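Local coordinates for adhesion and penetration protein autotransporter (Haemophilus influenzae, PDB 3SYJ) that promotes bacterial adherence and host-cell invasion, aggregates bacteria through self-association of its surface-displayed passenger domain, and probably acts as a serine protease, at residues G216-I224 against K231-R239; S52-V63 against E127-S135. One frame throughout, in Å; residues are numbered along the deposited sequence.

Interaction 1: G216-I224 against K231-R239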
ATOM      1  N   GLY A 216       4.137  71.498  19.079  1.00 25.65           N
ATOM      2  CA  GLY A 216       3.793  70.316  19.845  1.00 22.02           C
ATOM      3  C   GLY A 216       4.788  69.194  19.645  1.00 23.22           C
ATOM      4  O   GLY A 216       4.781  68.206  20.377  1.00 26.31           O
ATOM      5  N   ASP A 217       5.647  69.355  18.645  1.00 22.45           N
ATOM      6  CA  ASP A 217       6.653  68.356  18.329  1.00 19.74           C
ATOM      7  C   ASP A 217       7.953  68.639  19.059  1.00 22.34           C
ATOM      8  O   ASP A 217       8.886  67.837  18.988  1.00 24.95           O
ATOM      9  CB  ASP A 217       6.900  68.303  16.821  1.00 20.91           C
ATOM     10  CG  ASP A 217       5.858  67.468  16.086  1.00 23.25           C
ATOM     11  OD1 ASP A 217       5.657  66.290  16.469  1.00 18.75           O
ATOM     12  OD2 ASP A 217       5.250  67.981  15.118  1.00 21.82           O
ATOM     13  N   SER A 218       8.023  69.776  19.754  1.00 20.93           N
ATOM     14  CA  SER A 218       9.229  70.129  20.509  1.00 21.67           C
ATOM     15  C   SER A 218       9.531  69.036  21.522  1.00 23.03           C
ATOM     16  O   SER A 218       8.648  68.594  22.251  1.00 19.33           O
ATOM     17  CB  SER A 218       9.067  71.467  21.239  1.00 24.68           C
ATOM     18  OG  SER A 218       9.013  72.552  20.329  1.00 38.58           O
ATOM     19  N   GLY A 219      10.782  68.597  21.565  1.00 22.85           N
ATOM     20  CA  GLY A 219      11.175  67.544  22.478  1.00 22.46           C
ATOM     21  C   GLY A 219      11.166  66.181  21.822  1.00 19.16           C
ATOM     22  O   GLY A 219      11.932  65.300  22.220  1.00 19.96           O
ATOM     23  N   SER A 220      10.307  66.007  20.819  1.00 19.33           N
ATOM     24  CA  SER A 220      10.220  64.740  20.091  1.00 19.93           C
ATOM     25  C   SER A 220      11.592  64.346  19.552  1.00 18.43           C
ATOM     26  O   SER A 220      12.408  65.212  19.243  1.00 18.98           O
ATOM     27  CB  SER A 220       9.196  64.824  18.948  1.00 17.09           C
ATOM     28  OG  SER A 220       9.749  65.493  17.825  1.00 19.49           O
ATOM     29  N   PRO A 221      11.843  63.034  19.429  1.00 17.10           N
ATOM     30  CA  PRO A 221      13.179  62.525  19.125  1.00 12.98           C
ATOM     31  C   PRO A 221      13.463  62.399  17.636  1.00 13.55           C
ATOM     32  O   PRO A 221      12.566  62.203  16.823  1.00 12.00           O
ATOM     33  CB  PRO A 221      13.153  61.113  19.723  1.00 11.18           C
ATOM     34  CG  PRO A 221      11.704  60.809  20.020  1.00 12.92           C
ATOM     35  CD  PRO A 221      10.867  61.938  19.534  1.00 15.36           C
ATOM     36  N   MET A 222      14.738  62.472  17.296  1.00 15.29           N
ATOM     37  CA  MET A 222      15.187  62.267  15.936  1.00 15.64           C
ATOM     38  C   MET A 222      16.296  61.227  16.029  1.00 14.58           C
ATOM     39  O   MET A 222      17.174  61.328  16.884  1.00 17.32           O
ATOM     40  CB  MET A 222      15.665  63.604  15.361  1.00 14.50           C
ATOM     41  CG  MET A 222      16.308  63.557  13.997  1.00 16.14           C
ATOM     42  SD  MET A 222      18.096  63.728  14.064  1.00 21.94           S
ATOM     43  CE  MET A 222      18.555  62.049  13.769  1.00 23.10           C
ATOM     44  N   PHE A 223      16.234  60.209  15.174  1.00 14.22           N
ATOM     45  CA  PHE A 223      17.136  59.066  15.263  1.00 13.22           C
ATOM     46  C   PHE A 223      17.993  58.940  14.021  1.00 15.02           C
ATOM     47  O   PHE A 223      17.555  59.265  12.921  1.00 14.40           O
ATOM     48  CB  PHE A 223      16.335  57.772  15.427  1.00 12.07           C
ATOM     49  CG  PHE A 223      15.416  57.771  16.607  1.00 11.62           C
ATOM     50  CD1 PHE A 223      15.831  57.250  17.822  1.00  9.77           C
ATOM     51  CD2 PHE A 223      14.135  58.291  16.504  1.00 10.85           C
ATOM     52  CE1 PHE A 223      14.984  57.247  18.923  1.00  9.35           C
ATOM     53  CE2 PHE A 223      13.280  58.289  17.596  1.00 12.31           C
ATOM     54  CZ  PHE A 223      13.709  57.763  18.811  1.00  8.46           C
ATOM     55  N   ILE A 224      19.215  58.449  14.190  1.00 14.68           N
ATOM     56  CA  ILE A 224      20.097  58.250  13.051  1.00 14.67           C
ATOM     57  C   ILE A 224      20.653  56.833  13.052  1.00 19.43           C
ATOM     58  O   ILE A 224      20.942  56.265  14.110  1.00 16.95           O
ATOM     59  CB  ILE A 224      21.228  59.315  13.006  1.00 20.34           C
ATOM     60  CG1 ILE A 224      21.879  59.369  11.613  1.00 18.51           C
ATOM     61  CG2 ILE A 224      22.252  59.090  14.127  1.00 16.38           C
ATOM     62  CD1 ILE A 224      22.830  60.535  11.427  1.00 16.34           C
ATOM     63  N   LYS A 231      23.350  50.084  14.348  1.00 23.61           N
ATOM     64  CA  LYS A 231      22.500  50.467  15.461  1.00 22.76           C
ATOM     65  C   LYS A 231      21.683  51.660  15.050  1.00 17.51           C
ATOM     66  O   LYS A 231      22.187  52.548  14.371  1.00 20.27           O
ATOM     67  CB  LYS A 231      23.353  50.923  16.645  1.00 19.00           C
ATOM     68  CG  LYS A 231      23.616  49.902  17.719  1.00 28.17           C
ATOM     69  CD  LYS A 231      24.355  50.554  18.888  1.00 29.25           C
ATOM     70  CE  LYS A 231      24.265  49.693  20.137  1.00 37.21           C
ATOM     71  NZ  LYS A 231      24.879  48.343  19.946  1.00 52.24           N
ATOM     72  N   TRP A 232      20.431  51.702  15.480  1.00 12.77           N
ATOM     73  CA  TRP A 232      19.742  52.976  15.540  1.00 16.71           C
ATOM     74  C   TRP A 232      20.193  53.679  16.821  1.00 15.99           C
ATOM     75  O   TRP A 232      20.323  53.054  17.878  1.00 15.73           O
ATOM     76  CB  TRP A 232      18.225  52.791  15.511  1.00 14.94           C
ATOM     77  CG  TRP A 232      17.667  52.499  14.139  1.00 12.59           C
ATOM     78  CD1 TRP A 232      17.284  51.280  13.644  1.00 13.35           C
ATOM     79  CD2 TRP A 232      17.426  53.449  13.092  1.00 13.93           C
ATOM     80  NE1 TRP A 232      16.818  51.416  12.351  1.00 10.76           N
ATOM     81  CE2 TRP A 232      16.895  52.739  11.989  1.00 12.55           C
ATOM     82  CE3 TRP A 232      17.606  54.834  12.977  1.00 11.13           C
ATOM     83  CZ2 TRP A 232      16.536  53.365  10.794  1.00 12.03           C
ATOM     84  CZ3 TRP A 232      17.248  55.458  11.776  1.00 14.23           C
ATOM     85  CH2 TRP A 232      16.723  54.722  10.709  1.00 12.51           C
ATOM     86  N   LEU A 233      20.477  54.969  16.713  1.00 15.54           N
ATOM     87  CA  LEU A 233      20.860  55.774  17.868  1.00 16.12           C
ATOM     88  C   LEU A 233      19.953  56.975  17.891  1.00 15.55           C
ATOM     89  O   LEU A 233      19.529  57.443  16.829  1.00 18.39           O
ATOM     90  CB  LEU A 233      22.310  56.250  17.742  1.00 14.96           C
ATOM     91  CG  LEU A 233      23.395  55.175  17.752  1.00 17.14           C
ATOM     92  CD1 LEU A 233      24.649  55.648  17.049  1.00 20.27           C
ATOM     93  CD2 LEU A 233      23.710  54.799  19.174  1.00 19.27           C
ATOM     94  N   ILE A 234      19.631  57.481  19.074  1.00 13.72           N
ATOM     95  CA  ILE A 234      18.955  58.761  19.107  1.00 14.61           C
ATOM     96  C   ILE A 234      20.018  59.819  18.845  1.00 18.49           C
ATOM     97  O   ILE A 234      21.101  59.777  19.432  1.00 17.72           O
ATOM     98  CB  ILE A 234      18.175  59.041  20.418  1.00 13.96           C
ATOM     99  CG1 ILE A 234      17.554  60.441  20.339  1.00 12.51           C
ATOM    100  CG2 ILE A 234      19.073  58.909  21.634  1.00 10.49           C
ATOM    101  CD1 ILE A 234      16.535  60.734  21.396  1.00 11.42           C
ATOM    102  N   ASN A 235      19.724  60.746  17.935  1.00 18.98           N
ATOM    103  CA  ASN A 235      20.709  61.742  17.526  1.00 15.67           C
ATOM    104  C   ASN A 235      20.400  63.120  18.085  1.00 14.82           C
ATOM    105  O   ASN A 235      21.301  63.879  18.410  1.00 18.25           O
ATOM    106  CB  ASN A 235      20.820  61.784  16.000  1.00 23.21           C
ATOM    107  CG  ASN A 235      21.923  62.715  15.507  1.00 23.29           C
ATOM    108  OD1 ASN A 235      22.956  62.892  16.160  1.00 21.30           O
ATOM    109  ND2 ASN A 235      21.704  63.307  14.342  1.00 12.35           N
ATOM    110  N   GLY A 236      19.122  63.448  18.204  1.00 15.00           N
ATOM    111  CA  GLY A 236      18.760  64.758  18.702  1.00 14.89           C
ATOM    112  C   GLY A 236      17.307  64.874  19.085  1.00 18.44           C
ATOM    113  O   GLY A 236      16.512  63.944  18.881  1.00 14.40           O
ATOM    114  N   ILE A 237      16.956  66.023  19.650  1.00 15.04           N
ATOM    115  CA  ILE A 237      15.572  66.295  20.015  1.00 18.12           C
ATOM    116  C   ILE A 237      15.084  67.569  19.326  1.00 21.00           C
ATOM    117  O   ILE A 237      15.821  68.555  19.223  1.00 19.41           O
ATOM    118  CB  ILE A 237      15.424  66.426  21.532  1.00 20.92           C
ATOM    119  CG1 ILE A 237      16.408  67.469  22.071  1.00 17.14           C
ATOM    120  CG2 ILE A 237      15.671  65.068  22.195  1.00 15.65           C
ATOM    121  CD1 ILE A 237      16.232  67.756  23.553  1.00 22.47           C
ATOM    122  N   LEU A 238      13.848  67.540  18.840  1.00 18.72           N
ATOM    123  CA  LEU A 238      13.336  68.656  18.057  1.00 23.67           C
ATOM    124  C   LEU A 238      13.162  69.890  18.926  1.00 25.38           C
ATOM    125  O   LEU A 238      12.535  69.836  19.981  1.00 24.75           O
ATOM    126  CB  LEU A 238      12.027  68.297  17.338  1.00 21.17           C
ATOM    127  CG  LEU A 238      11.515  69.300  16.294  1.00 20.12           C
ATOM    128  CD1 LEU A 238      10.777  68.639  15.143  1.00 14.34           C
ATOM    129  CD2 LEU A 238      10.628  70.334  16.957  1.00 21.49           C
ATOM    130  N   ARG A 239      13.746  70.996  18.479  1.00 26.64           N
ATOM    131  CA  ARG A 239      13.562  72.279  19.138  1.00 29.19           C
ATOM    132  C   ARG A 239      13.106  73.344  18.146  1.00 33.59           C
ATOM    133  O   ARG A 239      12.010  73.889  18.278  1.00 42.06           O
ATOM    134  CB  ARG A 239      14.848  72.734  19.814  1.00 28.67           C
ATOM    135  CG  ARG A 239      14.869  74.230  20.036  1.00 37.72           C
ATOM    136  CD  ARG A 239      15.800  74.606  21.149  1.00 35.28           C
ATOM    137  NE  ARG A 239      15.233  75.672  21.962  1.00 43.26           N
ATOM    138  CZ  ARG A 239      15.486  76.961  21.779  1.00 45.26           C
ATOM    139  NH1 ARG A 239      16.303  77.341  20.807  1.00 44.43           N
ATOM    140  NH2 ARG A 239      14.919  77.866  22.567  1.00 48.73           N
TER

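Interaction 2: S52-V63 against E127-S135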
ATOM      1  N   SER A  52       9.277  51.662  19.864  1.00 14.50           N
ATOM      2  CA  SER A  52       8.745  51.414  21.206  1.00 17.51           C
ATOM      3  C   SER A  52       9.482  52.210  22.304  1.00 15.36           C
ATOM      4  O   SER A  52       8.962  52.387  23.402  1.00 10.77           O
ATOM      5  CB  SER A  52       8.720  49.913  21.524  1.00 16.32           C
ATOM      6  OG  SER A  52      10.020  49.417  21.791  1.00 19.35           O
ATOM      7  N   VAL A  53      10.674  52.712  21.990  1.00 15.02           N
ATOM      8  CA  VAL A  53      11.442  53.522  22.942  1.00 14.96           C
ATOM      9  C   VAL A  53      10.923  54.959  23.040  1.00 13.52           C
ATOM     10  O   VAL A  53      11.361  55.737  23.896  1.00 11.94           O
ATOM     11  CB  VAL A  53      12.933  53.580  22.565  1.00 14.18           C
ATOM     12  CG1 VAL A  53      13.484  52.178  22.390  1.00 14.77           C
ATOM     13  CG2 VAL A  53      13.123  54.400  21.294  1.00 14.14           C
ATOM     14  N   VAL A  54       9.999  55.309  22.151  1.00 12.12           N
ATOM     15  CA  VAL A  54       9.375  56.628  22.167  1.00 11.25           C
ATOM     16  C   VAL A  54       8.093  56.621  22.994  1.00 11.68           C
ATOM     17  O   VAL A  54       7.251  55.724  22.854  1.00 11.46           O
ATOM     18  CB  VAL A  54       9.044  57.113  20.741  1.00 12.06           C
ATOM     19  CG1 VAL A  54       8.313  58.458  20.787  1.00 10.82           C
ATOM     20  CG2 VAL A  54      10.315  57.199  19.907  1.00 11.87           C
ATOM     21  N   SER A  55       7.938  57.617  23.856  1.00  8.98           N
ATOM     22  CA  SER A  55       6.759  57.665  24.700  1.00 15.84           C
ATOM     23  C   SER A  55       5.523  57.819  23.826  1.00 16.61           C
ATOM     24  O   SER A  55       5.578  58.430  22.766  1.00 15.97           O
ATOM     25  CB  SER A  55       6.853  58.803  25.715  1.00 11.44           C
ATOM     26  OG  SER A  55       6.858  60.058  25.065  1.00 16.14           O
ATOM     27  N   ARG A  56       4.414  57.249  24.275  1.00 17.19           N
ATOM     28  CA  ARG A  56       3.143  57.370  23.577  1.00 13.80           C
ATOM     29  C   ARG A  56       2.775  58.815  23.229  1.00 19.33           C
ATOM     30  O   ARG A  56       2.135  59.065  22.213  1.00 17.77           O
ATOM     31  CB  ARG A  56       2.033  56.771  24.435  1.00 18.22           C
ATOM     32  CG  ARG A  56       1.975  55.259  24.426  1.00 18.00           C
ATOM     33  CD  ARG A  56       1.250  54.802  23.178  1.00 23.12           C
ATOM     34  NE  ARG A  56       2.180  54.213  22.239  1.00 19.14           N
ATOM     35  CZ  ARG A  56       2.048  54.243  20.918  1.00 17.88           C
ATOM     36  NH1 ARG A  56       1.024  54.871  20.344  1.00 15.57           N
ATOM     37  NH2 ARG A  56       2.969  53.654  20.168  1.00 17.68           N
ATOM     38  N   ASN A  57       3.145  59.767  24.079  1.00 17.95           N
ATOM     39  CA  ASN A  57       2.785  61.160  23.819  1.00 20.75           C
ATOM     40  C   ASN A  57       3.779  61.871  22.909  1.00 22.58           C
ATOM     41  O   ASN A  57       3.643  63.060  22.646  1.00 24.37           O
ATOM     42  CB  ASN A  57       2.608  61.939  25.123  1.00 23.12           C
ATOM     43  CG  ASN A  57       3.889  62.061  25.904  1.00 21.70           C
ATOM     44  OD1 ASN A  57       4.982  61.952  25.347  1.00 23.74           O
ATOM     45  ND2 ASN A  57       3.768  62.289  27.206  1.00 24.10           N
ATOM     46  N   GLY A  58       4.780  61.134  22.438  1.00 20.66           N
ATOM     47  CA  GLY A  58       5.692  61.636  21.432  1.00 16.36           C
ATOM     48  C   GLY A  58       6.730  62.648  21.877  1.00 19.93           C
ATOM     49  O   GLY A  58       7.571  63.053  21.077  1.00 23.29           O
ATOM     50  N   VAL A  59       6.706  63.071  23.135  1.00 17.24           N
ATOM     51  CA  VAL A  59       7.628  64.136  23.525  1.00 19.14           C
ATOM     52  C   VAL A  59       8.936  63.639  24.147  1.00 21.78           C
ATOM     53  O   VAL A  59       9.798  64.450  24.496  1.00 22.75           O
ATOM     54  CB  VAL A  59       6.974  65.175  24.461  1.00 16.58           C
ATOM     55  CG1 VAL A  59       5.712  65.743  23.827  1.00 17.13           C
ATOM     56  CG2 VAL A  59       6.669  64.558  25.807  1.00 18.45           C
ATOM     57  N   ALA A  60       9.104  62.325  24.278  1.00 18.37           N
ATOM     58  CA  ALA A  60      10.325  61.804  24.910  1.00 19.58           C
ATOM     59  C   ALA A  60      10.763  60.428  24.431  1.00 15.64           C
ATOM     60  O   ALA A  60       9.976  59.663  23.865  1.00 15.48           O
ATOM     61  CB  ALA A  60      10.194  61.815  26.434  1.00 12.99           C
ATOM     62  N   ALA A  61      12.031  60.117  24.671  1.00 11.79           N
ATOM     63  CA  ALA A  61      12.574  58.833  24.263  1.00 14.16           C
ATOM     64  C   ALA A  61      13.382  58.200  25.395  1.00 14.70           C
ATOM     65  O   ALA A  61      14.007  58.900  26.196  1.00 14.99           O
ATOM     66  CB  ALA A  61      13.424  58.987  23.009  1.00 15.44           C
ATOM     67  N   LEU A  62      13.348  56.875  25.455  1.00 14.66           N
ATOM     68  CA  LEU A  62      13.975  56.128  26.542  1.00 17.29           C
ATOM     69  C   LEU A  62      15.467  55.899  26.271  1.00 15.21           C
ATOM     70  O   LEU A  62      15.831  55.144  25.369  1.00 12.78           O
ATOM     71  CB  LEU A  62      13.242  54.793  26.738  1.00 13.54           C
ATOM     72  CG  LEU A  62      13.542  53.957  27.989  1.00 18.33           C
ATOM     73  CD1 LEU A  62      13.075  54.644  29.274  1.00  9.09           C
ATOM     74  CD2 LEU A  62      12.896  52.596  27.846  1.00 14.43           C
ATOM     75  N   VAL A  63      16.324  56.558  27.051  1.00 12.31           N
ATOM     76  CA  VAL A  63      17.764  56.489  26.825  1.00 16.98           C
ATOM     77  C   VAL A  63      18.498  55.641  27.881  1.00 23.68           C
ATOM     78  O   VAL A  63      19.674  55.314  27.714  1.00 22.13           O
ATOM     79  CB  VAL A  63      18.400  57.905  26.760  1.00 21.86           C
ATOM     80  CG1 VAL A  63      17.780  58.737  25.636  1.00 16.78           C
ATOM     81  CG2 VAL A  63      18.244  58.619  28.084  1.00 18.05           C
ATOM     82  N   GLU A 127       8.910  47.630  29.237  1.00 17.25           N
ATOM     83  CA  GLU A 127       8.242  47.365  27.958  1.00 16.55           C
ATOM     84  C   GLU A 127       9.160  47.455  26.743  1.00 13.81           C
ATOM     85  O   GLU A 127       8.846  46.914  25.686  1.00 14.75           O
ATOM     86  CB  GLU A 127       7.041  48.306  27.770  1.00 16.08           C
ATOM     87  CG  GLU A 127       5.827  48.008  28.656  1.00 18.06           C
ATOM     88  CD  GLU A 127       5.986  48.506  30.085  1.00 20.87           C
ATOM     89  OE1 GLU A 127       6.979  49.209  30.359  1.00 16.75           O
ATOM     90  OE2 GLU A 127       5.114  48.186  30.936  1.00 22.47           O
ATOM     91  N   ALA A 128      10.289  48.136  26.894  1.00 16.44           N
ATOM     92  CA  ALA A 128      11.202  48.368  25.780  1.00 17.71           C
ATOM     93  C   ALA A 128      12.639  48.564  26.254  1.00 20.20           C
ATOM     94  O   ALA A 128      12.881  49.076  27.354  1.00 18.14           O
ATOM     95  CB  ALA A 128      10.748  49.589  24.977  1.00 19.84           C
ATOM     96  N   ALA A 129      13.589  48.165  25.415  1.00 19.62           N
ATOM     97  CA  ALA A 129      14.999  48.369  25.697  1.00 17.67           C
ATOM     98  C   ALA A 129      15.351  49.804  25.353  1.00 18.70           C
ATOM     99  O   ALA A 129      14.958  50.300  24.303  1.00 19.99           O
ATOM    100  CB  ALA A 129      15.840  47.411  24.869  1.00 15.69           C
ATOM    101  N   PRO A 130      16.085  50.487  26.238  1.00 19.85           N
ATOM    102  CA  PRO A 130      16.482  51.870  25.951  1.00 16.25           C
ATOM    103  C   PRO A 130      17.297  51.944  24.669  1.00 22.86           C
ATOM    104  O   PRO A 130      17.806  50.923  24.198  1.00 22.26           O
ATOM    105  CB  PRO A 130      17.371  52.240  27.145  1.00 19.34           C
ATOM    106  CG  PRO A 130      16.965  51.300  28.233  1.00 23.37           C
ATOM    107  CD  PRO A 130      16.573  50.023  27.545  1.00 20.56           C
ATOM    108  N   ILE A 131      17.420  53.144  24.108  1.00 19.57           N
ATOM    109  CA  ILE A 131      18.215  53.343  22.907  1.00 15.36           C
ATOM    110  C   ILE A 131      19.495  54.093  23.260  1.00 16.24           C
ATOM    111  O   ILE A 131      19.500  54.947  24.145  1.00 16.83           O
ATOM    112  CB  ILE A 131      17.418  54.101  21.809  1.00 15.62           C
ATOM    113  CG1 ILE A 131      18.128  54.006  20.465  1.00 15.81           C
ATOM    114  CG2 ILE A 131      17.187  55.554  22.184  1.00 13.84           C
ATOM    115  CD1 ILE A 131      17.187  54.130  19.290  1.00 14.55           C
ATOM    116  N   ASP A 132      20.583  53.755  22.579  1.00 17.00           N
ATOM    117  CA  ASP A 132      21.847  54.436  22.799  1.00 20.30           C
ATOM    118  C   ASP A 132      21.834  55.824  22.180  1.00 21.43           C
ATOM    119  O   ASP A 132      21.113  56.073  21.208  1.00 18.13           O
ATOM    120  CB  ASP A 132      23.005  53.626  22.214  1.00 21.82           C
ATOM    121  CG  ASP A 132      23.250  52.333  22.961  1.00 25.94           C
ATOM    122  OD1 ASP A 132      22.595  52.117  24.001  1.00 27.61           O
ATOM    123  OD2 ASP A 132      24.096  51.538  22.508  1.00 30.39           O
ATOM    124  N   MET A 133      22.643  56.716  22.751  1.00 17.78           N
ATOM    125  CA  MET A 133      22.853  58.056  22.217  1.00 19.13           C
ATOM    126  C   MET A 133      24.079  58.165  21.292  1.00 24.16           C
ATOM    127  O   MET A 133      25.067  57.443  21.456  1.00 16.64           O
ATOM    128  CB  MET A 133      23.042  59.037  23.365  1.00 21.19           C
ATOM    129  CG  MET A 133      21.895  59.090  24.337  1.00 23.97           C
ATOM    130  SD  MET A 133      22.183  60.419  25.503  1.00 25.26           S
ATOM    131  CE  MET A 133      20.624  60.453  26.370  1.00 25.77           C
ATOM    132  N   THR A 134      24.015  59.076  20.322  1.00 20.95           N
ATOM    133  CA  THR A 134      25.203  59.439  19.559  1.00 22.68           C
ATOM    134  C   THR A 134      26.101  60.222  20.511  1.00 21.76           C
ATOM    135  O   THR A 134      25.613  60.820  21.471  1.00 19.77           O
ATOM    136  CB  THR A 134      24.867  60.276  18.290  1.00 21.21           C
ATOM    137  OG1 THR A 134      24.060  61.408  18.644  1.00 16.53           O
ATOM    138  CG2 THR A 134      24.127  59.428  17.273  1.00 17.05           C
ATOM    139  N   SER A 135      27.407  60.212  20.268  1.00 22.51           N
ATOM    140  CA  SER A 135      28.329  60.763  21.258  1.00 24.42           C
ATOM    141  C   SER A 135      29.007  62.069  20.847  1.00 26.97           C
ATOM    142  O   SER A 135      29.547  62.782  21.691  1.00 30.03           O
ATOM    143  CB  SER A 135      29.379  59.723  21.632  1.00 25.50           C
ATOM    144  OG  SER A 135      30.035  59.251  20.475  1.00 30.51           O
TER
HETATM  145  O   HOH W   1       9.821  46.857  23.138  1.00 29.60           O
HETATM  146  O   HOH W   2      13.278  48.388  22.386  1.00 35.85           O

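Interaction 1: G216-I224 against K231-R239
Asp217 turns its carbonyl O to the side chain of Leu238, 3.6 Å from its CB. The same oxygen accepts both the N and the OG of Ser220, closing a type II turn. The Asp217 carboxylate heads away from the opposite strand to Arg153, Ser214, Gly157 and the chain's first residue, Gly1, recalling the buried aspartate before the catalytic serine in chymotrypsin. Ser218, the active-site serine by similarity, makes a CA-H...O contact with Leu238 O. Gly219 N then gives that oxygen an almost straight bond of 2.7 Å (174° at the hydrogen), within the carbonyl plane, and Ser220 O accepts Leu238 N. The antiparallel hairpin that follows, 221-226 with 231-238, is part of the antiparallel sheet of the chymotrypsin-like protease domain; Gly216-Ser220 spells the GDSGS sequence that surrounds the active-site serine in chymotrypsin-like proteases.

Pro221 lays CB against Ile234 CD1 at 3.8 Å. At Met222 the register slips: its O accepts Asn235 N (2.8 Å) and Gly236 N (3.2 Å), a classic beta bulge, while its N returns a bond to Gly236 O. With CG anti to N (chi1 174°) and bends at both later torsions, the Met222 chain runs alongside Asn235; the Asn235 amide oxygen goes to Thr134. The Phe223 ring meets Leu233 O at its edge, near its plane, and its CD1 packs on Ile234 CB at 3.9 Å. Phe223 O lies in the plane of the Trp232 indole, off its edge, and the indole NE1 binds Pro47 O. Ile224 exchanges both backbone bonds with Leu233 and presses CG2 on Asn235 CB, 3.6 Å away.

Interaction 2: S52-V63 against E127-S135
Ser52 OG is held by a bridging water, water 1, which donates to it at 2.9 Å and to Glu127 O at 2.7 Å. A hydrogen bond to Asp50 OD1 adds to the grip, and a second water that donates to Ala129 O reaches the hydroxyl only weakly. A chi1 of 74° sets the oxygen between the backbone N and carbonyl carbon of Ser52, where it also abuts the methyl of Ala128, 3.3 Å from CB. Beside it, Val53 pushes CG1 close to Ala129 O (3.1 Å), and its other methyl faces Ile131 CG2 more loosely.

The one direct hydrogen bond between the segments runs from Ile131 N to Leu62 O, 2.8 Å long and nearly straight at 169°, with the donor in the carbonyl plane. Pro130, just before, packs CB against Val63 C and Leu62 O, while Leu62 brings CD2 up to Ala128 O. Farther along, the extended chain of Met133 brings CE to the branched end of Val63.

Segment 52-63 folds back on itself. Leu62 N bonds Val53 O and Ser55 N bonds Ala60 O, framing a type I turn from Ser55 to Gly58. At its tip Asn57 OD1 takes Ser55 OG (2.7 Å) and Val59 N from opposite faces of the amide, the latter bond making an Asx turn. Irregular segment 127-135 thus lines strand 61-64 and the loop before it, within the chymotrypsin-like S6 peptidase domain.

Both contacts lie in the N-terminal protease domain, with centres about 9 Å apart, and they follow one another along the chain: 52-63 with 127-135 is complete before 216-224 with 231-239 begins. They touch directly. Asp132 O probably accepts Ile234 N at 3.0 Å, and Thr134 OG1 probably bonds Asn235 OD1, so run 127-135 bonds to strand 231-238 as well as to Leu62, while 52-63 also packs on the hairpin itself. Strand 61-64 leads by way of 67-69 toward His73, the likely triad partner of Ser218, which stands just ahead of the hairpin. Their packing is consistent with a chymotrypsin-like core, ahead of the beta-helical stalk.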